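Local coordinates for protein GH5 (Bacteroidetes bacterium AC2a, PDB 4YHE) that probably hydrolyses beta-glucosidic linkages of cellulose as a family 5 glycoside hydrolase tied to a polysaccharide utilization locus, at residues N22-H27 with R78-R83; Q45-L50 with D85-M90; A196-G201 with P228-P233; W257-K262 with S379-A384; E271-M276 with R315-A320. All coordinates share one frame; numbering follows the deposited sequence.

Contact 1 (N22-H27 with R78-R83); sequences NQMDAH and RGWLDR
Met-24 reaches out of the turn after strand 16-20 and lays its methyl on the indole of Trp-80, near the start of helix 78-93. From CB, the chain leaves with CG anti to the carbonyl carbon (chi1 -61°), and CG packs on Leu-87, two turns further along that helix. Bends at chi2 and chi3 then fold the end back: SD touches both Trp-80 CH2 and Arg-83 CG, 3.9 Å from each. The tip, CE, lies over one face of the indole, 3.6 Å from the centroid of its six-membered ring, and also meets Arg-83 CG at 3.6 Å. The Met-24 backbone comes in differently, with its O in the ring plane at the indole edge, 3.5 Å from Trp-80 CZ2. The guanidinium of Arg-83 turns elsewhere, to Glu-34, while Trp-80 also stacks on His-67. With its methyl over the face and sulfur set obliquely, this is a Met-aromatic contact between a beta-alpha loop and an outer helix of the TIM barrel.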
# COMPACT_ATOMS: atom_id res chain seq x y z
N ASN A 22 -7.26 -7.45 4.31
CA ASN A 22 -7.77 -8.41 5.30
C ASN A 22 -8.28 -9.68 4.58
O ASN A 22 -9.32 -10.24 4.93
CB ASN A 22 -8.88 -7.82 6.20
CG ASN A 22 -8.37 -6.87 7.27
OD1 ASN A 22 -7.24 -6.37 7.23
ND2 ASN A 22 -9.23 -6.60 8.26
N GLN A 23 -7.47 -10.13 3.62
CA GLN A 23 -7.79 -11.20 2.72
C GLN A 23 -6.64 -12.22 2.66
O GLN A 23 -6.45 -12.99 3.67
CB GLN A 23 -8.13 -10.59 1.35
CG GLN A 23 -8.78 -11.57 0.39
CD GLN A 23 -10.30 -11.52 0.39
OE1 GLN A 23 -10.94 -10.61 0.94
NE2 GLN A 23 -10.89 -12.50 -0.25
N MET A 24 -5.83 -12.25 1.58
CA MET A 24 -4.66 -13.12 1.56
C MET A 24 -3.63 -12.74 2.64
O MET A 24 -2.74 -13.52 2.93
CB MET A 24 -3.99 -13.20 0.21
CG MET A 24 -4.84 -13.75 -0.91
SD MET A 24 -5.34 -15.48 -0.69
CE MET A 24 -3.82 -16.27 -1.21
N ASP A 25 -3.76 -11.54 3.20
CA ASP A 25 -2.91 -11.09 4.30
C ASP A 25 -3.38 -11.54 5.70
O ASP A 25 -2.62 -11.42 6.66
CB ASP A 25 -2.76 -9.55 4.26
CG ASP A 25 -4.10 -8.81 3.99
OD1 ASP A 25 -4.87 -9.21 3.08
OD2 ASP A 25 -4.36 -7.80 4.66
N ALA A 26 -4.63 -12.00 5.81
CA ALA A 26 -5.25 -12.31 7.09
C ALA A 26 -4.58 -13.56 7.67
O ALA A 26 -4.24 -14.49 6.93
CB ALA A 26 -6.73 -12.58 6.90
N HIS A 27 -4.39 -13.58 8.98
CA HIS A 27 -3.71 -14.69 9.61
C HIS A 27 -4.07 -14.78 11.07
O HIS A 27 -4.53 -13.83 11.68
CB HIS A 27 -2.22 -14.49 9.51
CG HIS A 27 -1.75 -13.26 10.21
ND1 HIS A 27 -1.25 -13.28 11.49
CD2 HIS A 27 -1.76 -11.96 9.83
CE1 HIS A 27 -0.95 -12.05 11.87
NE2 HIS A 27 -1.25 -11.23 10.88
N ARG A 78 2.53 -25.21 -2.55
CA ARG A 78 2.03 -24.93 -3.91
C ARG A 78 0.62 -24.44 -3.97
O ARG A 78 0.29 -23.60 -4.80
CB ARG A 78 2.12 -26.16 -4.82
CG ARG A 78 1.65 -25.83 -6.24
CD ARG A 78 2.47 -26.54 -7.29
NE ARG A 78 1.81 -27.74 -7.77
CZ ARG A 78 2.43 -28.73 -8.39
NH1 ARG A 78 3.75 -28.69 -8.60
NH2 ARG A 78 1.74 -29.79 -8.80
N GLY A 79 -0.26 -24.97 -3.13
CA GLY A 79 -1.66 -24.53 -3.15
C GLY A 79 -1.80 -23.05 -2.86
O GLY A 79 -2.62 -22.34 -3.47
N TRP A 80 -0.97 -22.55 -1.95
CA TRP A 80 -1.01 -21.12 -1.57
C TRP A 80 -0.56 -20.26 -2.74
O TRP A 80 -1.25 -19.32 -3.14
CB TRP A 80 -0.16 -20.85 -0.35
CG TRP A 80 -0.29 -19.48 0.18
CD1 TRP A 80 0.67 -18.51 0.19
CD2 TRP A 80 -1.42 -18.92 0.83
NE1 TRP A 80 0.18 -17.37 0.77
CE2 TRP A 80 -1.10 -17.60 1.18
CE3 TRP A 80 -2.71 -19.40 1.12
CZ2 TRP A 80 -2.00 -16.76 1.82
CZ3 TRP A 80 -3.60 -18.56 1.76
CH2 TRP A 80 -3.24 -17.27 2.11
N LEU A 81 0.59 -20.63 -3.32
CA LEU A 81 1.14 -19.91 -4.46
C LEU A 81 0.17 -19.97 -5.66
O LEU A 81 0.02 -19.00 -6.39
CB LEU A 81 2.52 -20.46 -4.82
CG LEU A 81 3.31 -19.73 -5.90
CD1 LEU A 81 3.43 -18.26 -5.58
CD2 LEU A 81 4.70 -20.34 -6.02
N ASP A 82 -0.51 -21.10 -5.83
CA ASP A 82 -1.56 -21.27 -6.86
C ASP A 82 -2.68 -20.24 -6.74
O ASP A 82 -3.16 -19.71 -7.74
CB ASP A 82 -2.21 -22.68 -6.77
CG ASP A 82 -1.35 -23.83 -7.33
OD1 ASP A 82 -0.31 -23.61 -7.97
OD2 ASP A 82 -1.72 -24.99 -7.11
N ARG A 83 -3.13 -20.00 -5.51
CA ARG A 83 -4.22 -19.06 -5.27
C ARG A 83 -3.77 -17.63 -5.57
O ARG A 83 -4.50 -16.88 -6.22
CB ARG A 83 -4.73 -19.19 -3.85
CG ARG A 83 -5.84 -18.24 -3.47
CD ARG A 83 -7.05 -18.36 -4.37
NE ARG A 83 -8.14 -17.51 -3.88
CZ ARG A 83 -9.22 -17.20 -4.60
NH1 ARG A 83 -9.36 -17.68 -5.82
NH2 ARG A 83 -10.17 -16.44 -4.09

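Contact 2 (Q45-L50 with D85-M90); sequences QTFNGL and DELVHM
Phe-47 of helix 44-53 points its ring at Leu-87 and Met-90 of helix 78-93, joining two successive outer helices of the (beta/alpha)8 barrel. The three side chains share one first torsion, CG anti to the carbonyl carbon, yet finish very differently. Phe-47 (chi1 -61°) sends its ring toward helix 78-93, with Val-58 of strand 57-60 also against it. Met-90 starts toward that ring and then runs off extended, chi2 and chi3 both close to 180°, so its CB makes the closest approach, 3.6 Å from Phe-47 CD2. Its sulfur passes the ring obliquely, SD being 5.1 Å from the ring centroid, a Met-aromatic contact. Leu-87 crosses the phenyl at about a right angle and offers a single branch, CD2, at 4.0 Å from Phe-47 CE2. Behind this apolar seam, His-89 curls back on its own helix, and its ND1 donates to Asp-85 O at 2.9 Å, a carbonyl that His-89 N reaches from the opposite face. Over one face of the Phe-47 ring, displaced toward the rim, lies a backbone atom: Leu-87 O, 3.9 Å from CZ.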
# COMPACT_ATOMS: atom_id res chain seq x y z
N GLN A 45 -15.68 -11.82 -10.44
CA GLN A 45 -16.64 -10.73 -10.32
C GLN A 45 -16.09 -9.61 -9.42
O GLN A 45 -16.37 -8.43 -9.63
CB GLN A 45 -17.99 -11.26 -9.79
CG GLN A 45 -18.79 -12.13 -10.78
CD GLN A 45 -18.07 -13.42 -11.22
OE1 GLN A 45 -17.72 -14.32 -10.39
NE2 GLN A 45 -17.85 -13.54 -12.54
N THR A 46 -15.30 -9.97 -8.40
CA THR A 46 -14.63 -8.97 -7.59
C THR A 46 -13.83 -8.01 -8.46
O THR A 46 -14.03 -6.79 -8.40
CB THR A 46 -13.65 -9.60 -6.57
OG1 THR A 46 -14.33 -10.61 -5.81
CG2 THR A 46 -13.12 -8.54 -5.62
N PHE A 47 -12.94 -8.56 -9.28
CA PHE A 47 -12.03 -7.76 -10.08
C PHE A 47 -12.76 -7.05 -11.22
O PHE A 47 -12.41 -5.91 -11.55
CB PHE A 47 -10.90 -8.63 -10.59
CG PHE A 47 -10.08 -9.22 -9.48
CD1 PHE A 47 -9.12 -8.45 -8.85
CD2 PHE A 47 -10.32 -10.49 -9.04
CE1 PHE A 47 -8.39 -8.97 -7.80
CE2 PHE A 47 -9.60 -11.02 -7.97
CZ PHE A 47 -8.63 -10.26 -7.36
N ASN A 48 -13.80 -7.68 -11.76
CA ASN A 48 -14.66 -6.99 -12.74
C ASN A 48 -15.31 -5.73 -12.14
O ASN A 48 -15.39 -4.67 -12.79
CB ASN A 48 -15.75 -7.97 -13.24
CG ASN A 48 -15.20 -9.12 -14.09
OD1 ASN A 48 -14.03 -9.14 -14.47
ND2 ASN A 48 -16.07 -10.05 -14.43
N GLY A 49 -15.76 -5.86 -10.90
CA GLY A 49 -16.35 -4.75 -10.17
C GLY A 49 -15.39 -3.59 -10.04
O GLY A 49 -15.77 -2.44 -10.24
N LEU A 50 -14.13 -3.90 -9.71
CA LEU A 50 -13.13 -2.87 -9.56
C LEU A 50 -12.91 -2.10 -10.89
O LEU A 50 -12.90 -0.89 -10.90
CB LEU A 50 -11.81 -3.46 -9.10
CG LEU A 50 -11.88 -4.25 -7.78
CD1 LEU A 50 -10.48 -4.73 -7.44
CD2 LEU A 50 -12.45 -3.40 -6.67
N ASP A 85 -1.43 -16.90 -7.67
CA ASP A 85 -1.38 -16.97 -9.14
C ASP A 85 -2.75 -16.75 -9.76
O ASP A 85 -2.90 -15.97 -10.71
CB ASP A 85 -0.81 -18.34 -9.57
CG ASP A 85 -0.36 -18.42 -11.03
OD1 ASP A 85 -0.67 -17.55 -11.86
OD2 ASP A 85 0.33 -19.43 -11.31
N GLU A 86 -3.75 -17.43 -9.22
CA GLU A 86 -5.12 -17.32 -9.76
C GLU A 86 -5.70 -15.92 -9.60
O GLU A 86 -6.28 -15.36 -10.54
CB GLU A 86 -6.07 -18.34 -9.09
CG GLU A 86 -5.94 -19.75 -9.66
CD GLU A 86 -7.16 -20.19 -10.50
OE1 GLU A 86 -8.34 -19.97 -10.10
OE2 GLU A 86 -6.92 -20.80 -11.57
N LEU A 87 -5.53 -15.34 -8.42
CA LEU A 87 -6.04 -13.97 -8.17
C LEU A 87 -5.40 -12.93 -9.09
O LEU A 87 -6.10 -12.08 -9.67
CB LEU A 87 -5.77 -13.59 -6.71
CG LEU A 87 -6.57 -14.39 -5.68
CD1 LEU A 87 -5.96 -14.19 -4.32
CD2 LEU A 87 -8.02 -13.96 -5.72
N VAL A 88 -4.08 -13.03 -9.22
CA VAL A 88 -3.30 -12.16 -10.09
C VAL A 88 -3.88 -12.21 -11.51
O VAL A 88 -4.09 -11.19 -12.16
CB VAL A 88 -1.82 -12.62 -10.07
CG1 VAL A 88 -1.03 -12.12 -11.25
CG2 VAL A 88 -1.16 -12.16 -8.79
N HIS A 89 -4.18 -13.42 -11.97
CA HIS A 89 -4.68 -13.58 -13.35
C HIS A 89 -6.14 -13.22 -13.54
O HIS A 89 -6.52 -12.76 -14.62
CB HIS A 89 -4.26 -14.95 -13.89
CG HIS A 89 -2.80 -15.03 -14.21
ND1 HIS A 89 -1.87 -15.58 -13.34
CD2 HIS A 89 -2.10 -14.55 -15.26
CE1 HIS A 89 -0.67 -15.46 -13.88
NE2 HIS A 89 -0.78 -14.84 -15.04
N MET A 90 -6.97 -13.33 -12.48
CA MET A 90 -8.32 -12.73 -12.53
C MET A 90 -8.24 -11.21 -12.69
O MET A 90 -8.96 -10.61 -13.50
CB MET A 90 -9.13 -13.04 -11.27
CG MET A 90 -9.43 -14.51 -11.00
SD MET A 90 -10.24 -14.70 -9.40
CE MET A 90 -10.58 -16.46 -9.33

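Contact 3 (A196-G201 with P228-P233); sequences AIRAAG and PEDVVP
Arg-198, near the C-terminal end of helix 181-199, grips Asp-230 in the loop leading to strand 236-242. The tight part is a side-on, two-bond salt bridge: Arg-198 NE donates to Asp-230 OD1 at 2.7 Å, and Arg-198 NH2 to Asp-230 OD2 at 2.8 Å. Each oxygen uses its syn lone pair, and the guanidinium and carboxylate planes are only 13° apart. A bend at chi2 (-54°) swings the guanidinium edge to the acid. Val-231 N adds a second bond to Asp-230 OD1 at 2.8 Å, arriving from above the carboxylate plane, which helps fix the rotation of the acid. The looser part is apolar. Val-232 CG2 covers one guanidinium face toward its rim, 4.1 Å from Arg-198 NH2, and the exposed Val-231 leans CG2 against the arginine stem, 3.9 Å from CD. Arg-198 is buried, whereas this valine faces solvent. Beyond the acid, Arg-198 NH1 donates to Asn-204 O and Arg-207 O in the connection before strand 209-212. The chemistry thus pins a barrel helix to two loops, and this paired geometry, with further acceptors at NH1, would probably favour a charged guanidinium and an ionised Asp-230.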
# COMPACT_ATOMS: atom_id res chain seq x y z
N ALA A 196 17.06 -10.82 -5.56
CA ALA A 196 16.29 -12.07 -5.74
C ALA A 196 15.32 -12.01 -6.92
O ALA A 196 15.26 -12.94 -7.74
CB ALA A 196 15.55 -12.43 -4.47
N ILE A 197 14.57 -10.93 -7.01
CA ILE A 197 13.60 -10.75 -8.08
C ILE A 197 14.28 -10.74 -9.44
O ILE A 197 13.86 -11.43 -10.39
CB ILE A 197 12.75 -9.50 -7.84
CG1 ILE A 197 11.86 -9.72 -6.60
CG2 ILE A 197 11.88 -9.18 -9.06
CD1 ILE A 197 11.23 -8.46 -6.00
N ARG A 198 15.36 -9.97 -9.53
CA ARG A 198 16.13 -9.89 -10.77
C ARG A 198 16.76 -11.23 -11.12
O ARG A 198 16.82 -11.54 -12.29
CB ARG A 198 17.21 -8.80 -10.67
CG ARG A 198 16.66 -7.40 -10.46
CD ARG A 198 15.64 -6.98 -11.49
NE ARG A 198 15.18 -5.60 -11.27
CZ ARG A 198 14.00 -5.11 -11.63
NH1 ARG A 198 13.07 -5.88 -12.21
NH2 ARG A 198 13.71 -3.84 -11.38
N ALA A 199 17.19 -12.01 -10.13
CA ALA A 199 17.73 -13.37 -10.38
C ALA A 199 16.67 -14.42 -10.80
O ALA A 199 17.01 -15.52 -11.20
CB ALA A 199 18.51 -13.87 -9.17
N ALA A 200 15.39 -14.09 -10.69
CA ALA A 200 14.34 -15.09 -10.91
C ALA A 200 14.05 -15.30 -12.39
O ALA A 200 13.29 -16.21 -12.75
CB ALA A 200 13.06 -14.69 -10.16
N GLY A 201 14.61 -14.45 -13.25
CA GLY A 201 14.62 -14.72 -14.70
C GLY A 201 13.41 -14.19 -15.44
O GLY A 201 12.42 -13.74 -14.85
N PRO A 228 17.54 0.60 -3.92
CA PRO A 228 18.55 -0.43 -4.19
C PRO A 228 19.29 -0.25 -5.52
O PRO A 228 18.75 0.31 -6.47
CB PRO A 228 17.73 -1.73 -4.22
CG PRO A 228 16.62 -1.46 -3.24
CD PRO A 228 16.28 0.00 -3.43
N GLU A 229 20.53 -0.71 -5.55
CA GLU A 229 21.27 -0.83 -6.82
C GLU A 229 20.59 -1.90 -7.67
O GLU A 229 20.34 -2.99 -7.17
CB GLU A 229 22.71 -1.23 -6.53
CG GLU A 229 23.51 -0.14 -5.86
CD GLU A 229 23.67 1.09 -6.75
OE1 GLU A 229 24.30 0.96 -7.83
OE2 GLU A 229 23.17 2.17 -6.39
N ASP A 230 20.26 -1.57 -8.92
CA ASP A 230 19.46 -2.44 -9.75
C ASP A 230 20.27 -2.82 -11.00
O ASP A 230 21.22 -2.12 -11.35
CB ASP A 230 18.16 -1.74 -10.16
CG ASP A 230 17.03 -2.73 -10.51
OD1 ASP A 230 17.27 -3.97 -10.55
OD2 ASP A 230 15.90 -2.25 -10.75
N VAL A 231 19.86 -3.90 -11.66
CA VAL A 231 20.53 -4.40 -12.88
C VAL A 231 20.03 -3.72 -14.13
O VAL A 231 20.58 -3.92 -15.22
CB VAL A 231 20.36 -5.92 -13.05
CG1 VAL A 231 20.82 -6.66 -11.80
CG2 VAL A 231 18.92 -6.29 -13.41
N VAL A 232 18.96 -2.97 -13.99
CA VAL A 232 18.40 -2.17 -15.08
C VAL A 232 17.98 -0.84 -14.51
O VAL A 232 17.80 -0.74 -13.29
CB VAL A 232 17.15 -2.81 -15.70
CG1 VAL A 232 17.55 -3.99 -16.58
CG2 VAL A 232 16.17 -3.25 -14.62
N PRO A 233 17.86 0.17 -15.37
CA PRO A 233 17.52 1.50 -14.93
C PRO A 233 16.01 1.77 -14.95
O PRO A 233 15.27 1.20 -15.74
CB PRO A 233 18.23 2.40 -15.97
CG PRO A 233 18.13 1.62 -17.23
CD PRO A 233 18.32 0.18 -16.78

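Contact 4 (W257-K262 with S379-A384); sequences WGHTGK and SIYDSA
A type I turn from Gly-258 to Gly-261 sets His-259 and Thr-260 against Tyr-381, in the last turn of helix 377-382, and Ala-384, just beyond it, with the CA atoms of Thr-260 and Ala-384 6.4 Å apart. Gly-258 has a positive phi of 93°, at which a CB would jam against the preceding carbonyl; on the other side, Ala-384 N bonds back to Tyr-381 O. The contact fastens a loop of the TIM barrel, the one leading to helix 270-285, to the C-terminal helix, at the protein surface. Its main element is an offset stack of His-259 on Tyr-381, the centroids 3.5 Å apart and the planes at 4°. The phenol leaves with CG opposite its own backbone N (chi1 -168°), and its CZ lies over the centre of the imidazole. Thr-260 CG2 covers the other imidazole face, toward the rim, so the ring is sandwiched. Tyr-381 O lies at the imidazole edge, in its plane, and His-259 ND1 is hydrogen-bonded to Glu-270, which fixes the ring's rotation. A serine in place of Tyr-381 would probably leave one imidazole face without its stacking partner and open a gap beside the turn. Within 379-384, Ser-383 OG donates to Ile-380 O at 2.8 Å. Thr-260 OG1, hydrogen-bonded to Pro-385 O, also touches the methyl of Ala-384, with CB 3.5 Å away.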
# COMPACT_ATOMS: atom_id res chain seq x y z
N TRP A 257 -12.63 17.39 8.84
CA TRP A 257 -11.28 17.63 8.35
C TRP A 257 -11.26 18.83 7.44
O TRP A 257 -12.21 19.05 6.67
CB TRP A 257 -10.76 16.40 7.58
CG TRP A 257 -9.36 16.53 7.05
CD1 TRP A 257 -8.19 16.26 7.73
CD2 TRP A 257 -8.96 16.92 5.74
NE1 TRP A 257 -7.11 16.48 6.93
CE2 TRP A 257 -7.55 16.86 5.69
CE3 TRP A 257 -9.66 17.29 4.58
CZ2 TRP A 257 -6.83 17.16 4.54
CZ3 TRP A 257 -8.94 17.61 3.47
CH2 TRP A 257 -7.55 17.56 3.44
N GLY A 258 -10.20 19.61 7.56
CA GLY A 258 -9.97 20.75 6.71
C GLY A 258 -10.50 22.06 7.26
O GLY A 258 -11.05 22.13 8.36
N HIS A 259 -10.39 23.08 6.42
CA HIS A 259 -10.59 24.45 6.82
C HIS A 259 -12.04 24.78 7.17
O HIS A 259 -12.26 25.73 7.91
CB HIS A 259 -10.05 25.38 5.74
CG HIS A 259 -10.93 25.47 4.52
ND1 HIS A 259 -10.95 24.50 3.55
CD2 HIS A 259 -11.79 26.43 4.12
CE1 HIS A 259 -11.78 24.86 2.58
NE2 HIS A 259 -12.32 26.02 2.92
N THR A 260 -13.02 24.03 6.69
CA THR A 260 -14.41 24.23 7.11
C THR A 260 -14.84 23.35 8.27
O THR A 260 -15.94 23.49 8.80
CB THR A 260 -15.41 24.02 5.95
OG1 THR A 260 -15.32 22.67 5.45
CG2 THR A 260 -15.11 25.00 4.81
N GLY A 261 -14.00 22.40 8.67
CA GLY A 261 -14.32 21.55 9.81
C GLY A 261 -14.20 22.28 11.13
O GLY A 261 -13.36 23.16 11.28
N LYS A 262 -15.02 21.90 12.09
CA LYS A 262 -14.84 22.33 13.47
C LYS A 262 -14.31 21.20 14.37
O LYS A 262 -13.47 21.44 15.23
CB LYS A 262 -16.16 22.88 14.03
CG LYS A 262 -16.68 24.09 13.28
CD LYS A 262 -15.89 25.34 13.62
CE LYS A 262 -16.41 26.55 12.86
NZ LYS A 262 -17.86 26.76 13.12
N SER A 379 -10.53 24.90 -6.35
CA SER A 379 -11.97 24.69 -6.57
C SER A 379 -12.55 23.66 -5.62
O SER A 379 -13.64 23.84 -5.12
CB SER A 379 -12.31 24.34 -8.01
OG SER A 379 -11.74 23.13 -8.45
N ILE A 380 -11.79 22.61 -5.32
CA ILE A 380 -12.22 21.63 -4.30
C ILE A 380 -12.27 22.30 -2.92
O ILE A 380 -13.28 22.24 -2.22
CB ILE A 380 -11.26 20.43 -4.27
CG1 ILE A 380 -11.21 19.72 -5.62
CG2 ILE A 380 -11.75 19.43 -3.24
CD1 ILE A 380 -9.96 18.88 -5.83
N TYR A 381 -11.16 22.94 -2.54
CA TYR A 381 -11.08 23.73 -1.31
C TYR A 381 -12.31 24.63 -1.10
O TYR A 381 -12.98 24.59 -0.05
CB TYR A 381 -9.82 24.59 -1.36
CG TYR A 381 -9.42 25.25 -0.07
CD1 TYR A 381 -9.88 26.53 0.27
CD2 TYR A 381 -8.54 24.61 0.82
CE1 TYR A 381 -9.49 27.14 1.45
CE2 TYR A 381 -8.16 25.21 2.00
CZ TYR A 381 -8.63 26.47 2.31
OH TYR A 381 -8.25 27.05 3.48
N ASP A 382 -12.63 25.42 -2.11
CA ASP A 382 -13.74 26.38 -2.00
C ASP A 382 -15.11 25.72 -1.91
O ASP A 382 -16.09 26.36 -1.53
CB ASP A 382 -13.75 27.34 -3.20
CG ASP A 382 -12.51 28.21 -3.28
OD1 ASP A 382 -11.80 28.37 -2.26
OD2 ASP A 382 -12.23 28.71 -4.39
N SER A 383 -15.19 24.45 -2.30
CA SER A 383 -16.45 23.71 -2.23
C SER A 383 -16.56 22.81 -0.99
O SER A 383 -17.48 21.98 -0.92
CB SER A 383 -16.62 22.88 -3.51
OG SER A 383 -15.66 21.82 -3.57
N ALA A 384 -15.65 22.97 -0.02
CA ALA A 384 -15.64 22.10 1.16
C ALA A 384 -16.96 22.19 1.94
O ALA A 384 -17.56 23.25 2.06
CB ALA A 384 -14.49 22.47 2.09

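Contact 5 (E271-M276 with R315-A320); sequences EAYVGM and RYICKA
Tyr-273 of helix 270-285 and Ile-317 of helix 304-323 meet through a CH-pi contact, between helix segments whose axes come within 10.4 Å and run nearly parallel, crossing at -25°. Ile-317 CG2 stands over the centre of the phenol, 3.6 Å from its centroid and 7° off the normal. The CG1 branch of the isoleucine, set between the backbone N and the carbonyl carbon (chi1 74°), runs to the hydroxyl end of the ring, CD1 ending 3.6 Å from Tyr-273 OH. Met-276 CE lies over the opposite face, toward the rim, so the ring is held between two aliphatic groups. The remaining contacts are plain apolar ones made by a single methyl: Val-274 CG2 lies 3.8 Å from Tyr-316 CE2, their side chains crossing at about a right angle, and 4.3 Å from Ala-320 CB. The polar share is small, a weak hydrogen bond between Tyr-273 OH and Ser-242 OG at the end of strand 236-242. An alanine at Tyr-273 is likely to open a gap between Ile-317 and Met-276 and to deprive Ser-242 of its weak partner. Inward, Ile-317 packs on Phe-296 and Met-276 on Phe-293, both of strand 291-296; outward, Tyr-316 rests on Leu-377 of helix 377-382, and Arg-315 on Ala-363 of helix 357-369.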
# COMPACT_ATOMS: atom_id res chain seq x y z
N GLU A 271 -2.99 21.93 4.20
CA GLU A 271 -1.61 22.34 4.03
C GLU A 271 -0.63 21.24 4.47
O GLU A 271 0.37 20.95 3.81
CB GLU A 271 -1.30 23.61 4.83
CG GLU A 271 -1.92 24.87 4.27
CD GLU A 271 -1.48 26.13 5.01
OE1 GLU A 271 -1.13 26.04 6.23
OE2 GLU A 271 -1.49 27.22 4.38
N ALA A 272 -0.93 20.63 5.61
CA ALA A 272 -0.08 19.53 6.09
C ALA A 272 -0.01 18.38 5.08
O ALA A 272 1.06 17.88 4.78
CB ALA A 272 -0.60 19.05 7.41
N TYR A 273 -1.15 17.98 4.55
CA TYR A 273 -1.19 16.82 3.67
C TYR A 273 -0.46 17.13 2.37
O TYR A 273 0.36 16.35 1.90
CB TYR A 273 -2.64 16.34 3.44
CG TYR A 273 -2.74 14.89 2.97
CD1 TYR A 273 -2.34 14.54 1.70
CD2 TYR A 273 -3.17 13.88 3.83
CE1 TYR A 273 -2.41 13.21 1.26
CE2 TYR A 273 -3.24 12.56 3.41
CZ TYR A 273 -2.85 12.23 2.11
OH TYR A 273 -2.90 10.91 1.68
N VAL A 274 -0.70 18.31 1.82
CA VAL A 274 0.03 18.75 0.64
C VAL A 274 1.52 18.85 0.86
O VAL A 274 2.31 18.48 -0.03
CB VAL A 274 -0.58 20.06 0.07
CG1 VAL A 274 0.29 20.59 -1.05
CG2 VAL A 274 -2.01 19.81 -0.42
N GLY A 275 1.92 19.29 2.06
CA GLY A 275 3.34 19.39 2.38
C GLY A 275 4.00 18.02 2.25
O GLY A 275 5.08 17.88 1.68
N MET A 276 3.33 17.00 2.78
CA MET A 276 3.85 15.65 2.75
C MET A 276 3.99 15.20 1.32
O MET A 276 5.00 14.63 0.92
CB MET A 276 2.94 14.73 3.54
CG MET A 276 3.39 13.28 3.50
SD MET A 276 2.59 12.42 2.13
CE MET A 276 0.97 12.24 2.90
N ARG A 315 -11.57 13.80 -2.34
CA ARG A 315 -11.42 14.64 -3.51
C ARG A 315 -10.16 15.46 -3.43
O ARG A 315 -9.38 15.50 -4.37
CB ARG A 315 -12.61 15.57 -3.66
CG ARG A 315 -13.90 14.89 -4.01
CD ARG A 315 -14.89 15.93 -4.57
NE ARG A 315 -15.23 16.97 -3.59
CZ ARG A 315 -16.07 16.82 -2.57
NH1 ARG A 315 -16.69 15.65 -2.37
NH2 ARG A 315 -16.31 17.83 -1.75
N TYR A 316 -9.95 16.10 -2.30
CA TYR A 316 -8.80 17.00 -2.15
C TYR A 316 -7.46 16.25 -2.26
O TYR A 316 -6.59 16.62 -3.06
CB TYR A 316 -8.89 17.74 -0.83
CG TYR A 316 -7.95 18.91 -0.72
CD1 TYR A 316 -8.32 20.18 -1.17
CD2 TYR A 316 -6.67 18.76 -0.18
CE1 TYR A 316 -7.45 21.24 -1.13
CE2 TYR A 316 -5.78 19.84 -0.12
CZ TYR A 316 -6.19 21.08 -0.58
OH TYR A 316 -5.36 22.17 -0.51
N ILE A 317 -7.25 15.21 -1.44
CA ILE A 317 -5.95 14.55 -1.45
C ILE A 317 -5.64 13.82 -2.76
O ILE A 317 -4.49 13.82 -3.22
CB ILE A 317 -5.74 13.62 -0.23
CG1 ILE A 317 -6.55 12.34 -0.33
CG2 ILE A 317 -6.01 14.38 1.07
CD1 ILE A 317 -6.34 11.40 0.86
N CYS A 318 -6.65 13.22 -3.38
CA CYS A 318 -6.47 12.51 -4.62
C CYS A 318 -6.16 13.49 -5.78
O CYS A 318 -5.44 13.15 -6.69
CB CYS A 318 -7.68 11.64 -4.92
SG CYS A 318 -7.86 10.26 -3.70
N LYS A 319 -6.72 14.68 -5.70
CA LYS A 319 -6.39 15.73 -6.71
C LYS A 319 -4.94 16.13 -6.50
O LYS A 319 -4.13 16.15 -7.43
CB LYS A 319 -7.31 16.94 -6.61
CG LYS A 319 -6.92 18.06 -7.56
CD LYS A 319 -6.81 17.58 -8.99
CE LYS A 319 -6.86 18.75 -9.99
NZ LYS A 319 -6.16 18.38 -11.25
N ALA A 320 -4.58 16.38 -5.25
CA ALA A 320 -3.20 16.72 -4.95
C ALA A 320 -2.19 15.67 -5.45
O ALA A 320 -1.10 15.99 -5.92
CB ALA A 320 -3.02 17.00 -3.45

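Overall arrangement
From the N terminus, contact 1 closes the span from the loop after strand 16-20 to helix 78-93, and contact 2 crosses it, starting later at helix 44-53 and ending further along the same helix 78-93; the two touch. Contact 3 follows in series, closing a short loop around strand 209-212, with no touch to the others. Contact 4 closes the longest loop, with 116 residues between its segments, tying the segment before helix 270-285 to the C-terminal helix, and contact 5 falls within that span; they meet where Ile-380 packs on Lys-319 and Tyr-316. Contacts 1 and 4, centres about 41 Å apart, lie on opposite sides of the chain's centre.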